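PDB 2EBF: dermonecrotic toxin from Pasteurella multocida, which is a mitogenic, bone-resorbing toxin, here represented by its C-terminal region, associated with severe atrophic rhinitis in pigs. Local coordinates for residues Asp181-Ala186 with Thr317-Arg322; Glu197-Pro202 with Ser260-His265; Val203-Glu208 with Ala308-Asn313; Glu268-Ser273 with Thr291-Leu296. One frame throughout, in Å; residues are numbered along the deposited sequence.

Contact 1. Residues Asp181-Ala186 with Thr317-Arg322; sequences DTVISA and TLVSDR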
loop_
_atom_site.group_PDB
_atom_site.type_symbol
_atom_site.label_atom_id
_atom_site.label_comp_id
_atom_site.label_asym_id
_atom_site.label_seq_id
_atom_site.Cartn_x
_atom_site.Cartn_y
_atom_site.Cartn_z
ATOM N N ASP A 181 13.329 2.471 -4.289
ATOM C CA ASP A 181 13.544 2.071 -2.902
ATOM C C ASP A 181 14.900 1.379 -2.681
ATOM O O ASP A 181 15.239 0.432 -3.383
ATOM C CB ASP A 181 12.383 1.204 -2.424
ATOM C CG ASP A 181 12.492 0.845 -0.966
ATOM O OD1 ASP A 181 13.187 -0.140 -0.667
ATOM O OD2 ASP A 181 11.871 1.531 -0.120
ATOM N N THR A 182 15.675 1.865 -1.709
ATOM C CA THR A 182 17.046 1.355 -1.499
ATOM C C THR A 182 17.121 -0.104 -1.035
ATOM O O THR A 182 18.199 -0.715 -1.069
ATOM C CB THR A 182 17.878 2.240 -0.539
ATOM O OG1 THR A 182 17.325 2.187 0.782
ATOM C CG2 THR A 182 17.916 3.688 -1.028
ATOM N N VAL A 183 15.986 -0.658 -0.610
ATOM C CA VAL A 183 15.925 -2.061 -0.222
ATOM C C VAL A 183 15.361 -2.891 -1.377
ATOM O O VAL A 183 16.034 -3.786 -1.887
ATOM C CB VAL A 183 15.115 -2.264 1.076
ATOM C CG1 VAL A 183 14.891 -3.750 1.366
ATOM C CG2 VAL A 183 15.822 -1.575 2.249
ATOM N N ILE A 184 14.143 -2.565 -1.804
ATOM C CA ILE A 184 13.439 -3.365 -2.811
ATOM C C ILE A 184 14.241 -3.492 -4.107
ATOM O O ILE A 184 14.272 -4.565 -4.721
ATOM C CB ILE A 184 12.024 -2.786 -3.133
ATOM C CG1 ILE A 184 11.186 -2.605 -1.863
ATOM C CG2 ILE A 184 11.285 -3.680 -4.144
ATOM C CD1 ILE A 184 9.910 -1.768 -2.071
ATOM N N SER A 185 14.888 -2.405 -4.529
ATOM C CA SER A 185 15.571 -2.404 -5.817
ATOM C C SER A 185 17.009 -2.930 -5.768
ATOM O O SER A 185 17.684 -2.969 -6.793
ATOM C CB SER A 185 15.574 -0.995 -6.420
ATOM O OG SER A 185 16.433 -0.137 -5.683
ATOM N N ALA A 186 17.478 -3.313 -4.587
ATOM C CA ALA A 186 18.872 -3.718 -4.415
ATOM C C ALA A 186 19.045 -5.229 -4.584
ATOM O O ALA A 186 18.363 -6.006 -3.916
ATOM C CB ALA A 186 19.387 -3.268 -3.041
ATOM N N THR A 317 10.621 -9.443 4.451
ATOM C CA THR A 317 9.564 -8.832 5.252
ATOM C C THR A 317 9.483 -7.325 5.020
ATOM O O THR A 317 8.394 -6.760 4.913
ATOM C CB THR A 317 9.797 -9.115 6.731
ATOM O OG1 THR A 317 9.659 -10.522 6.946
ATOM C CG2 THR A 317 8.797 -8.342 7.611
ATOM N N LEU A 318 10.649 -6.688 4.951
ATOM C CA LEU A 318 10.750 -5.264 4.711
ATOM C C LEU A 318 10.186 -4.911 3.333
ATOM O O LEU A 318 9.443 -3.948 3.193
ATOM C CB LEU A 318 12.213 -4.859 4.801
ATOM C CG LEU A 318 12.631 -3.489 5.338
ATOM C CD1 LEU A 318 11.944 -3.130 6.661
ATOM C CD2 LEU A 318 14.145 -3.497 5.499
ATOM N N VAL A 319 10.534 -5.705 2.325
ATOM C CA VAL A 319 10.020 -5.498 0.963
ATOM C C VAL A 319 8.491 -5.513 0.904
ATOM O O VAL A 319 7.875 -4.606 0.336
ATOM C CB VAL A 319 10.592 -6.555 -0.026
ATOM C CG1 VAL A 319 9.792 -6.576 -1.328
ATOM C CG2 VAL A 319 12.057 -6.286 -0.301
ATOM N N SER A 320 7.884 -6.548 1.478
ATOM C CA SER A 320 6.441 -6.708 1.402
ATOM C C SER A 320 5.676 -5.763 2.331
ATOM O O SER A 320 4.603 -5.286 1.975
ATOM C CB SER A 320 6.040 -8.167 1.632
ATOM O OG SER A 320 6.408 -8.589 2.915
ATOM N N ASP A 321 6.232 -5.473 3.508
ATOM C CA ASP A 321 5.641 -4.455 4.386
ATOM C C ASP A 321 5.641 -3.070 3.750
ATOM O O ASP A 321 4.652 -2.352 3.838
ATOM C CB ASP A 321 6.359 -4.402 5.739
ATOM C CG ASP A 321 6.019 -5.589 6.625
ATOM O OD1 ASP A 321 5.179 -6.416 6.218
ATOM O OD2 ASP A 321 6.587 -5.700 7.736
ATOM N N ARG A 322 6.755 -2.691 3.132
ATOM C CA ARG A 322 6.874 -1.368 2.516
ATOM C C ARG A 322 5.881 -1.212 1.366
ATOM O O ARG A 322 5.253 -0.169 1.219
ATOM C CB ARG A 322 8.289 -1.105 2.009
ATOM C CG ARG A 322 9.353 -1.169 3.089
ATOM C CD ARG A 322 9.970 0.155 3.413
ATOM N NE ARG A 322 11.164 0.415 2.625
ATOM C CZ ARG A 322 12.403 0.573 3.095
ATOM N NH1 ARG A 322 12.692 0.490 4.391
ATOM N NH2 ARG A 322 13.374 0.812 2.232
HETATM O O HOH W 1 15.430 2.595 2.759
#

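Contact 2. Residues Glu197-Pro202 with Ser260-His265; sequences EAIDFP and SLYIGH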
loop_
_atom_site.group_PDB
_atom_site.type_symbol
_atom_site.label_atom_id
_atom_site.label_comp_id
_atom_site.label_asym_id
_atom_site.label_seq_id
_atom_site.Cartn_x
_atom_site.Cartn_y
_atom_site.Cartn_z
ATOM N N GLU A 197 20.293 -20.676 18.199
ATOM C CA GLU A 197 19.204 -20.685 19.177
ATOM C C GLU A 197 19.522 -19.884 20.436
ATOM O O GLU A 197 18.608 -19.455 21.146
ATOM C CB GLU A 197 18.804 -22.120 19.529
ATOM C CG GLU A 197 18.134 -22.866 18.375
ATOM C CD GLU A 197 17.749 -24.302 18.717
ATOM O OE1 GLU A 197 18.089 -24.784 19.826
ATOM O OE2 GLU A 197 17.100 -24.951 17.864
ATOM N N ALA A 198 20.811 -19.667 20.693
ATOM C CA ALA A 198 21.259 -18.859 21.835
ATOM C C ALA A 198 20.785 -17.410 21.742
ATOM O O ALA A 198 20.508 -16.778 22.763
ATOM C CB ALA A 198 22.774 -18.917 21.974
ATOM N N ILE A 199 20.700 -16.886 20.518
ATOM C CA ILE A 199 20.170 -15.540 20.286
ATOM C C ILE A 199 18.723 -15.447 20.776
ATOM O O ILE A 199 17.887 -16.293 20.441
ATOM C CB ILE A 199 20.297 -15.109 18.799
ATOM C CG1 ILE A 199 21.688 -14.535 18.531
ATOM C CG2 ILE A 199 19.267 -14.057 18.439
ATOM C CD1 ILE A 199 22.636 -15.501 17.903
ATOM N N ASP A 200 18.447 -14.422 21.580
ATOM C CA ASP A 200 17.152 -14.280 22.248
ATOM C C ASP A 200 16.358 -13.053 21.785
ATOM O O ASP A 200 15.327 -12.706 22.376
ATOM C CB ASP A 200 17.334 -14.290 23.781
ATOM C CG ASP A 200 18.121 -13.086 24.300
ATOM O OD1 ASP A 200 17.928 -12.720 25.482
ATOM O OD2 ASP A 200 18.929 -12.506 23.541
ATOM N N PHE A 201 16.843 -12.402 20.729
ATOM C CA PHE A 201 16.132 -11.290 20.101
ATOM C C PHE A 201 15.872 -11.594 18.619
ATOM O O PHE A 201 16.589 -12.406 18.033
ATOM C CB PHE A 201 16.899 -9.966 20.277
ATOM C CG PHE A 201 18.330 -9.999 19.786
ATOM C CD1 PHE A 201 18.631 -9.808 18.437
ATOM C CD2 PHE A 201 19.381 -10.187 20.682
ATOM C CE1 PHE A 201 19.953 -9.827 17.984
ATOM C CE2 PHE A 201 20.706 -10.207 20.238
ATOM C CZ PHE A 201 20.991 -10.027 18.887
ATOM N N PRO A 202 14.820 -10.984 18.026
ATOM C CA PRO A 202 14.661 -11.068 16.573
ATOM C C PRO A 202 15.847 -10.414 15.874
ATOM O O PRO A 202 16.178 -9.263 16.163
ATOM C CB PRO A 202 13.377 -10.270 16.302
ATOM C CG PRO A 202 12.653 -10.242 17.603
ATOM C CD PRO A 202 13.719 -10.228 18.654
ATOM N N SER A 260 30.542 -14.670 13.973
ATOM C CA SER A 260 29.420 -13.964 13.348
ATOM C C SER A 260 28.792 -12.950 14.300
ATOM O O SER A 260 28.595 -13.240 15.481
ATOM C CB SER A 260 28.359 -14.952 12.854
ATOM O OG SER A 260 28.864 -15.774 11.813
ATOM N N LEU A 261 28.474 -11.770 13.768
ATOM C CA LEU A 261 27.815 -10.709 14.531
ATOM C C LEU A 261 26.342 -10.598 14.146
ATOM O O LEU A 261 26.004 -10.480 12.967
ATOM C CB LEU A 261 28.523 -9.373 14.304
ATOM C CG LEU A 261 27.882 -8.056 14.747
ATOM C CD1 LEU A 261 27.910 -7.897 16.255
ATOM C CD2 LEU A 261 28.588 -6.893 14.073
ATOM N N TYR A 262 25.482 -10.634 15.159
ATOM C CA TYR A 262 24.036 -10.590 14.984
ATOM C C TYR A 262 23.499 -9.308 15.595
ATOM O O TYR A 262 23.809 -8.984 16.747
ATOM C CB TYR A 262 23.391 -11.804 15.655
ATOM C CG TYR A 262 23.885 -13.123 15.106
ATOM C CD1 TYR A 262 25.075 -13.700 15.564
ATOM C CD2 TYR A 262 23.170 -13.793 14.123
ATOM C CE1 TYR A 262 25.531 -14.909 15.049
ATOM C CE2 TYR A 262 23.617 -14.999 13.599
ATOM C CZ TYR A 262 24.796 -15.554 14.068
ATOM O OH TYR A 262 25.226 -16.750 13.541
ATOM N N ILE A 263 22.699 -8.580 14.815
ATOM C CA ILE A 263 22.217 -7.263 15.211
ATOM C C ILE A 263 20.686 -7.228 15.267
ATOM O O ILE A 263 20.003 -7.699 14.342
ATOM C CB ILE A 263 22.771 -6.163 14.263
ATOM C CG1 ILE A 263 24.302 -6.087 14.377
ATOM C CG2 ILE A 263 22.136 -4.807 14.558
ATOM C CD1 ILE A 263 24.993 -5.419 13.198
ATOM N N GLY A 264 20.161 -6.665 16.356
ATOM C CA GLY A 264 18.719 -6.544 16.566
ATOM C C GLY A 264 18.176 -5.123 16.515
ATOM O O GLY A 264 16.962 -4.928 16.542
ATOM N N HIS A 265 19.064 -4.131 16.452
ATOM C CA HIS A 265 18.651 -2.733 16.309
ATOM C C HIS A 265 18.565 -2.398 14.839
ATOM O O HIS A 265 19.472 -2.712 14.076
ATOM C CB HIS A 265 19.649 -1.775 16.955
ATOM C CG HIS A 265 19.968 -2.091 18.379
ATOM N ND1 HIS A 265 19.335 -1.473 19.435
ATOM C CD2 HIS A 265 20.861 -2.950 18.924
ATOM C CE1 HIS A 265 19.822 -1.941 20.571
ATOM N NE2 HIS A 265 20.750 -2.838 20.287
HETATM O O HOH W 2 15.460 -6.937 17.382
#

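Contact 3. Residues Val203-Glu208 with Ala308-Asn313; sequences VKYVIE and AFATRN. With GLC (alpha-D-glucopyranose), chain B.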
loop_
_atom_site.group_PDB
_atom_site.type_symbol
_atom_site.label_atom_id
_atom_site.label_comp_id
_atom_site.label_asym_id
_atom_site.label_seq_id
_atom_site.Cartn_x
_atom_site.Cartn_y
_atom_site.Cartn_z
ATOM N N VAL A 203 16.490 -11.158 14.978
ATOM C CA VAL A 203 17.641 -10.652 14.230
ATOM C C VAL A 203 17.212 -9.956 12.937
ATOM O O VAL A 203 16.382 -10.470 12.180
ATOM C CB VAL A 203 18.658 -11.776 13.907
ATOM C CG1 VAL A 203 19.852 -11.220 13.145
ATOM C CG2 VAL A 203 19.135 -12.453 15.182
ATOM N N LYS A 204 17.797 -8.786 12.696
ATOM C CA LYS A 204 17.564 -8.030 11.475
ATOM C C LYS A 204 18.763 -8.133 10.530
ATOM O O LYS A 204 18.590 -8.326 9.326
ATOM C CB LYS A 204 17.255 -6.567 11.804
ATOM C CG LYS A 204 16.017 -6.377 12.666
ATOM C CD LYS A 204 15.821 -4.916 13.045
ATOM C CE LYS A 204 14.727 -4.749 14.097
ATOM N NZ LYS A 204 13.359 -4.976 13.546
ATOM N N TYR A 205 19.970 -8.016 11.086
ATOM C CA TYR A 205 21.197 -8.027 10.293
ATOM C C TYR A 205 22.239 -8.997 10.846
ATOM O O TYR A 205 22.346 -9.195 12.059
ATOM C CB TYR A 205 21.790 -6.617 10.170
ATOM C CG TYR A 205 20.748 -5.515 10.043
ATOM C CD1 TYR A 205 20.361 -4.772 11.157
ATOM C CD2 TYR A 205 20.142 -5.228 8.814
ATOM C CE1 TYR A 205 19.399 -3.767 11.063
ATOM C CE2 TYR A 205 19.173 -4.214 8.702
ATOM C CZ TYR A 205 18.809 -3.488 9.838
ATOM O OH TYR A 205 17.861 -2.480 9.767
ATOM N N VAL A 206 22.986 -9.617 9.939
ATOM C CA VAL A 206 24.090 -10.487 10.325
ATOM C C VAL A 206 25.315 -10.146 9.504
ATOM O O VAL A 206 25.242 -10.042 8.277
ATOM C CB VAL A 206 23.752 -11.994 10.166
ATOM C CG1 VAL A 206 24.963 -12.870 10.512
ATOM C CG2 VAL A 206 22.583 -12.381 11.041
ATOM N N ILE A 207 26.434 -9.944 10.194
ATOM C CA ILE A 207 27.732 -9.936 9.546
ATOM C C ILE A 207 28.301 -11.336 9.783
ATOM O O ILE A 207 28.645 -11.703 10.913
ATOM C CB ILE A 207 28.665 -8.819 10.096
ATOM C CG1 ILE A 207 28.217 -7.434 9.608
ATOM C CG2 ILE A 207 30.099 -9.047 9.635
ATOM C CD1 ILE A 207 26.912 -6.916 10.203
ATOM N N GLU A 208 28.359 -12.120 8.708
ATOM C CA GLU A 208 28.681 -13.542 8.786
ATOM C C GLU A 208 30.131 -13.790 9.217
ATOM O O GLU A 208 30.392 -14.632 10.071
ATOM C CB GLU A 208 28.384 -14.222 7.442
ATOM C CG GLU A 208 28.682 -15.717 7.408
ATOM C CD GLU A 208 28.097 -16.423 6.195
ATOM O OE1 GLU A 208 27.767 -15.748 5.196
ATOM O OE2 GLU A 208 27.970 -17.665 6.240
ATOM N N ALA A 308 23.534 -5.199 2.165
ATOM C CA ALA A 308 24.780 -5.773 2.648
ATOM C C ALA A 308 24.599 -6.729 3.828
ATOM O O ALA A 308 25.262 -7.771 3.887
ATOM C CB ALA A 308 25.758 -4.650 3.026
ATOM N N PHE A 309 23.702 -6.381 4.755
ATOM C CA PHE A 309 23.686 -7.018 6.079
ATOM C C PHE A 309 22.399 -7.725 6.507
ATOM O O PHE A 309 22.430 -8.558 7.420
ATOM C CB PHE A 309 24.034 -5.997 7.163
ATOM C CG PHE A 309 25.328 -5.265 6.937
ATOM C CD1 PHE A 309 25.373 -3.876 7.054
ATOM C CD2 PHE A 309 26.500 -5.952 6.632
ATOM C CE1 PHE A 309 26.561 -3.177 6.869
ATOM C CE2 PHE A 309 27.698 -5.266 6.438
ATOM C CZ PHE A 309 27.732 -3.875 6.559
ATOM N N ALA A 310 21.270 -7.388 5.884
ATOM C CA ALA A 310 19.997 -7.958 6.308
ATOM C C ALA A 310 20.003 -9.477 6.168
ATOM O O ALA A 310 20.618 -10.020 5.246
ATOM C CB ALA A 310 18.830 -7.340 5.521
ATOM N N THR A 311 19.343 -10.167 7.096
ATOM C CA THR A 311 19.001 -11.558 6.858
ATOM C C THR A 311 18.011 -11.569 5.704
ATOM O O THR A 311 17.261 -10.607 5.535
ATOM C CB THR A 311 18.341 -12.211 8.081
ATOM O OG1 THR A 311 18.093 -13.596 7.807
ATOM C CG2 THR A 311 17.040 -11.553 8.407
ATOM N N ARG A 312 18.000 -12.638 4.914
ATOM C CA ARG A 312 17.057 -12.706 3.792
ATOM C C ARG A 312 15.623 -12.591 4.289
ATOM O O ARG A 312 14.768 -12.013 3.624
ATOM C CB ARG A 312 17.243 -13.980 2.963
ATOM C CG ARG A 312 16.183 -14.154 1.858
ATOM C CD ARG A 312 16.009 -12.895 0.995
ATOM N NE ARG A 312 16.845 -12.969 -0.182
ATOM C CZ ARG A 312 16.413 -13.002 -1.443
ATOM N NH1 ARG A 312 15.123 -12.902 -1.752
ATOM N NH2 ARG A 312 17.309 -13.107 -2.407
ATOM N N ASN A 313 15.376 -13.127 5.478
ATOM C CA ASN A 313 14.056 -13.086 6.078
ATOM C C ASN A 313 13.577 -11.679 6.410
ATOM O O ASN A 313 12.428 -11.327 6.136
ATOM C CB ASN A 313 14.049 -13.936 7.338
ATOM C CG ASN A 313 13.041 -15.045 7.268
ATOM O OD1 ASN A 313 11.956 -14.956 7.867
ATOM N ND2 ASN A 313 13.367 -16.095 6.508
HETATM C C1 GLC B . 23.184 -14.321 -0.643
HETATM C C2 GLC B . 23.516 -15.557 0.201
HETATM C C3 GLC B . 23.049 -16.829 -0.512
HETATM C C4 GLC B . 21.563 -16.738 -0.877
HETATM C C5 GLC B . 21.235 -15.439 -1.636
HETATM C C6 GLC B . 19.725 -15.238 -1.814
HETATM O O1 GLC B . 23.966 -14.340 -1.840
HETATM O O2 GLC B . 24.925 -15.631 0.483
HETATM O O3 GLC B . 23.263 -17.958 0.340
HETATM O O4 GLC B . 21.181 -17.892 -1.632
HETATM O O5 GLC B . 21.779 -14.289 -0.968
HETATM O O6 GLC B . 19.065 -14.982 -0.561
#

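Contact 4. Residues Glu268-Ser273 with Thr291-Leu296; sequences EEMFYS and TFFSML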
loop_
_atom_site.group_PDB
_atom_site.type_symbol
_atom_site.label_atom_id
_atom_site.label_comp_id
_atom_site.label_asym_id
_atom_site.label_seq_id
_atom_site.Cartn_x
_atom_site.Cartn_y
_atom_site.Cartn_z
ATOM N N GLU A 268 17.811 2.444 11.129
ATOM C CA GLU A 268 17.292 3.778 11.433
ATOM C C GLU A 268 17.336 4.101 12.919
ATOM O O GLU A 268 17.585 5.249 13.302
ATOM C CB GLU A 268 15.864 3.933 10.905
ATOM C CG GLU A 268 15.760 3.920 9.383
ATOM C CD GLU A 268 15.427 2.549 8.815
ATOM O OE1 GLU A 268 15.473 1.545 9.567
ATOM O OE2 GLU A 268 15.107 2.481 7.606
ATOM N N GLU A 269 17.091 3.093 13.749
ATOM C CA GLU A 269 17.210 3.257 15.190
ATOM C C GLU A 269 18.632 3.677 15.563
ATOM O O GLU A 269 18.836 4.623 16.331
ATOM C CB GLU A 269 16.842 1.967 15.913
ATOM C CG GLU A 269 17.142 2.021 17.406
ATOM C CD GLU A 269 16.879 0.720 18.115
ATOM O OE1 GLU A 269 17.281 0.600 19.288
ATOM O OE2 GLU A 269 16.274 -0.186 17.514
ATOM N N MET A 270 19.612 2.969 15.010
ATOM C CA MET A 270 21.010 3.277 15.270
ATOM C C MET A 270 21.401 4.651 14.743
ATOM O O MET A 270 22.074 5.411 15.440
ATOM C CB MET A 270 21.911 2.203 14.674
ATOM C CG MET A 270 21.740 0.862 15.327
ATOM S SD MET A 270 23.069 -0.234 14.829
ATOM C CE MET A 270 22.706 -1.659 15.843
ATOM N N PHE A 271 20.965 4.973 13.529
ATOM C CA PHE A 271 21.307 6.244 12.893
ATOM C C PHE A 271 20.863 7.462 13.704
ATOM O O PHE A 271 21.589 8.456 13.782
ATOM C CB PHE A 271 20.719 6.324 11.486
ATOM C CG PHE A 271 21.052 7.598 10.759
ATOM C CD1 PHE A 271 22.174 7.670 9.937
ATOM C CD2 PHE A 271 20.250 8.725 10.898
ATOM C CE1 PHE A 271 22.487 8.845 9.261
ATOM C CE2 PHE A 271 20.554 9.910 10.227
ATOM C CZ PHE A 271 21.679 9.965 9.404
ATOM N N TYR A 272 19.673 7.384 14.294
ATOM C CA TYR A 272 19.109 8.521 15.031
ATOM C C TYR A 272 19.490 8.556 16.511
ATOM O O TYR A 272 19.255 9.557 17.186
ATOM C CB TYR A 272 17.585 8.598 14.832
ATOM C CG TYR A 272 17.211 9.181 13.487
ATOM C CD1 TYR A 272 16.630 8.392 12.484
ATOM C CD2 TYR A 272 17.476 10.520 13.202
ATOM C CE1 TYR A 272 16.307 8.944 11.239
ATOM C CE2 TYR A 272 17.162 11.072 11.965
ATOM C CZ TYR A 272 16.580 10.283 10.990
ATOM O OH TYR A 272 16.274 10.860 9.780
ATOM N N SER A 273 20.093 7.479 17.003
ATOM C CA SER A 273 20.558 7.423 18.386
ATOM C C SER A 273 22.090 7.406 18.519
ATOM O O SER A 273 22.614 7.486 19.632
ATOM C CB SER A 273 19.932 6.229 19.132
ATOM O OG SER A 273 20.292 4.992 18.532
ATOM N N THR A 291 31.749 4.285 17.263
ATOM C CA THR A 291 32.831 3.505 16.664
ATOM C C THR A 291 32.267 2.252 15.997
ATOM O O THR A 291 32.567 1.970 14.834
ATOM C CB THR A 291 33.897 3.119 17.720
ATOM O OG1 THR A 291 34.366 4.303 18.385
ATOM C CG2 THR A 291 35.083 2.396 17.070
ATOM N N PHE A 292 31.440 1.522 16.745
ATOM C CA PHE A 292 30.776 0.314 16.261
ATOM C C PHE A 292 29.972 0.568 14.982
ATOM O O PHE A 292 30.091 -0.178 14.008
ATOM C CB PHE A 292 29.881 -0.260 17.366
ATOM C CG PHE A 292 28.994 -1.387 16.913
ATOM C CD1 PHE A 292 29.461 -2.700 16.910
ATOM C CD2 PHE A 292 27.684 -1.135 16.493
ATOM C CE1 PHE A 292 28.643 -3.751 16.490
ATOM C CE2 PHE A 292 26.855 -2.176 16.075
ATOM C CZ PHE A 292 27.334 -3.488 16.072
ATOM N N PHE A 293 29.176 1.633 14.989
ATOM C CA PHE A 293 28.308 1.974 13.864
ATOM C C PHE A 293 29.107 2.535 12.692
ATOM O O PHE A 293 28.797 2.253 11.532
ATOM C CB PHE A 293 27.221 2.964 14.319
ATOM C CG PHE A 293 26.122 3.189 13.305
ATOM C CD1 PHE A 293 25.852 4.471 12.832
ATOM C CD2 PHE A 293 25.353 2.125 12.831
ATOM C CE1 PHE A 293 24.833 4.693 11.903
ATOM C CE2 PHE A 293 24.329 2.339 11.892
ATOM C CZ PHE A 293 24.075 3.622 11.430
ATOM N N SER A 294 30.142 3.317 13.000
ATOM C CA SER A 294 31.024 3.894 11.978
ATOM C C SER A 294 31.710 2.833 11.117
ATOM O O SER A 294 31.861 3.015 9.905
ATOM C CB SER A 294 32.085 4.792 12.624
ATOM O OG SER A 294 31.483 5.938 13.192
ATOM N N MET A 295 32.129 1.733 11.740
ATOM C CA MET A 295 32.771 0.662 10.985
ATOM C C MET A 295 31.788 -0.263 10.291
ATOM O O MET A 295 32.121 -0.828 9.253
ATOM C CB MET A 295 33.809 -0.118 11.801
ATOM C CG MET A 295 33.356 -0.764 13.090
ATOM S SD MET A 295 34.865 -1.177 13.999
ATOM C CE MET A 295 34.211 -1.804 15.538
ATOM N N LEU A 296 30.587 -0.416 10.848
ATOM C CA LEU A 296 29.495 -1.064 10.109
ATOM C C LEU A 296 29.288 -0.367 8.775
ATOM O O LEU A 296 29.190 -1.018 7.732
ATOM C CB LEU A 296 28.186 -1.035 10.892
ATOM C CG LEU A 296 27.874 -2.098 11.943
ATOM C CD1 LEU A 296 26.458 -1.871 12.440
ATOM C CD2 LEU A 296 28.013 -3.505 11.386
#

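Contact 1. Residues Asp181-Ala186 with Thr317-Arg322
An Asx turn at Asp181, the first residue to leave helix 171-180, is tied here by a salt bridge to Arg322 of helix 312-333. The contact is buried and lies in the C2 region of the toxin. The two carboxylate oxygens of Asp181 have different main partners. OD1 serves mainly its own turn. Asp181 OD1 accepts from Ile184 N at 2.8 Å, a nearly straight bond (169°) on the anti side, and from Val183 N, which comes from above the carboxylate plane. OD2 takes the two stronger bonds from Arg322. The arginine grips it side-on with two nitrogens, Arg322 NE at 3.0 Å and Arg322 NH2 at 2.9 Å from Asp181 OD2. Both use the syn side of OD2, and OD2 lies near the guanidinium plane. The two flat groups are not coplanar: their planes are 62° apart. NH2 adds a weak bond to OD1. The other terminal nitrogen, NH1, forms a salt bridge with Asp464, so the guanidinium sits between two acids. This probably stabilises both carboxylates in their charged form. Arg322 gets there by bending its chain at chi2 and chi3.

Below the ion pair the contact is apolar. Val319 CG2 is the central methyl, 4.1 Å from Ile184 CG1 and close to Val183 CG1. The other methyl of Val183, CG2, touches Leu318 CD2 and lies 3.4 Å from Arg322 NH2. A water completes the polar side, accepting from Arg322 NH2 at 2.8 Å and bonded to Thr182 OG1.

Contact 2. Residues Glu197-Pro202 with Ser260-His265
Tyr262, on the central strand 260-263 of a three-stranded antiparallel sheet, is the first residue of its segment to meet the loop 197-202. Its ring takes Ile199 CD1 on one face. This is a CH-pi contact: Ile199 CD1 lies 3.9 Å from the centroid of the Tyr262 ring, 15° off the ring normal. The two side chains cross at about a right angle. The backbone O of Tyr262 then meets the edge of the Phe201 ring, 3.7 Å from Phe201 CZ. At Ile263 the side chain points away from the loop and packs on Met270, and the backbone alone serves the contact. Gly264 follows. Gly264 N is 3.6 Å from Phe201 CE1, and having no side chain lets the ring lie close to its backbone. Phe201 is placed by a chi1 of 55°, with CG between its backbone N and carbonyl carbon, and Ile199 CG2 sits over the centre of its ring. One water donates to both Pro202 O (2.7 Å) and Gly264 O (2.6 Å). Asp200 forms a salt bridge with Arg255 on the neighbouring strand. Between these two segments no direct hydrogen bond forms, so the hold is apolar and aromatic, with a water bridge at Pro202 and Gly264.

Contact 3. Residues Val203-Glu208 with Ala308-Asn313
Phe309 and Ile207 form the apolar centre. Ile207 CD1 lies 4.2 Å from the centroid of the Phe309 ring. It is 29° off the ring normal, an off-centre CH-pi contact. Ile207 CG1 also touches Phe309 CD2, so the isoleucine reaches the ring with its longer branch. Ala308 CB sits over the centre of one face of the same ring. Next to this pair, Tyr205 CB packs 3.8 Å from Phe309 CB. The Tyr205 ring has Ala310 N at its edge, and its OH bonds to Tyr267 N.

The backbones meet in a single beta bridge, Tyr205 with Ala310. It joins the outer strand 205-207 of the three-stranded sheet to the short link between helices 305-309 and 312-333. On the strand's other side Lys204 and Tyr205 both face Ile263, a classic beta bulge. Two hydrogen bonds flank the bridge: Val206 N to Phe309 O at 2.8 Å, and Thr311 N to Lys204 O at 3.0 Å. Thr311 holds the N-cap position of helix 312-333.

At the outer edge Arg312 belongs to a glycan pocket that also includes Phe188 and Arg189. Arg312 NE is 3.0 Å from O6 of the bound glucose, and Arg312 NH2 pairs with Glu100.

Contact 4. Residues Glu268-Ser273 with Thr291-Leu296
Met270 lies obliquely across Phe293 and meets it along much of its length. Met270 CB sits over one face of the ring, 3.7 Å from Phe293 CE2 and 4.1 Å from the ring centroid. Further out, Met270 SD comes down near the rim, 3.8 Å from Phe293 CD2. This Met-aromatic contact is oblique: the sulfur is 57° off the ring normal. The chain is extended beyond CG, which carries the end methyl past Phe293 to the next aromatic. There Met270 CE meets the edge of the Phe292 ring, 4.2 Å from Phe292 CE2.

These side chains fill the space between helix 267-273 and helix 288-300. The short helical segments run with their directions 125° apart, and their axes come no nearer than 11.0 Å. Side chains bridge that distance without any hydrogen bond.

Phe293 has CG anti to its backbone N (chi1 -169°), and the ring reaches across to the first helix. Its far end lies against the backbone of Phe271, with Phe293 CE1 4.0 Å from Phe271 CA. Phe271 CB approaches Phe293 CZ. Leu296 makes a lighter contact through CD1, 4.5 Å from Met270 SD. Met270 and Leu296 also both touch Ile263 of the sheet.

From the N terminus, the chain leaves helix 171-180 at 181-186, which meets helix 312-333 to close contact 1, the longest loop of the four. Contacts 2, 3 and 4 all fall within that loop. Contact 2 closes first, when strand 260-263 meets the loop 197-202. Contact 4 follows in series, pairing helices 267-273 and 288-300. Contact 3 closes next, brings 308-313 back to strand 205-207 and encloses contact 4. Contacts 2 and 3 cross, and their strands are sheet neighbours, joined by Ile263 N and Tyr205 O. Leu296 of contact 4 packs against Ile207 of contact 3. Helix 312-333 serves both contacts 3 and 1.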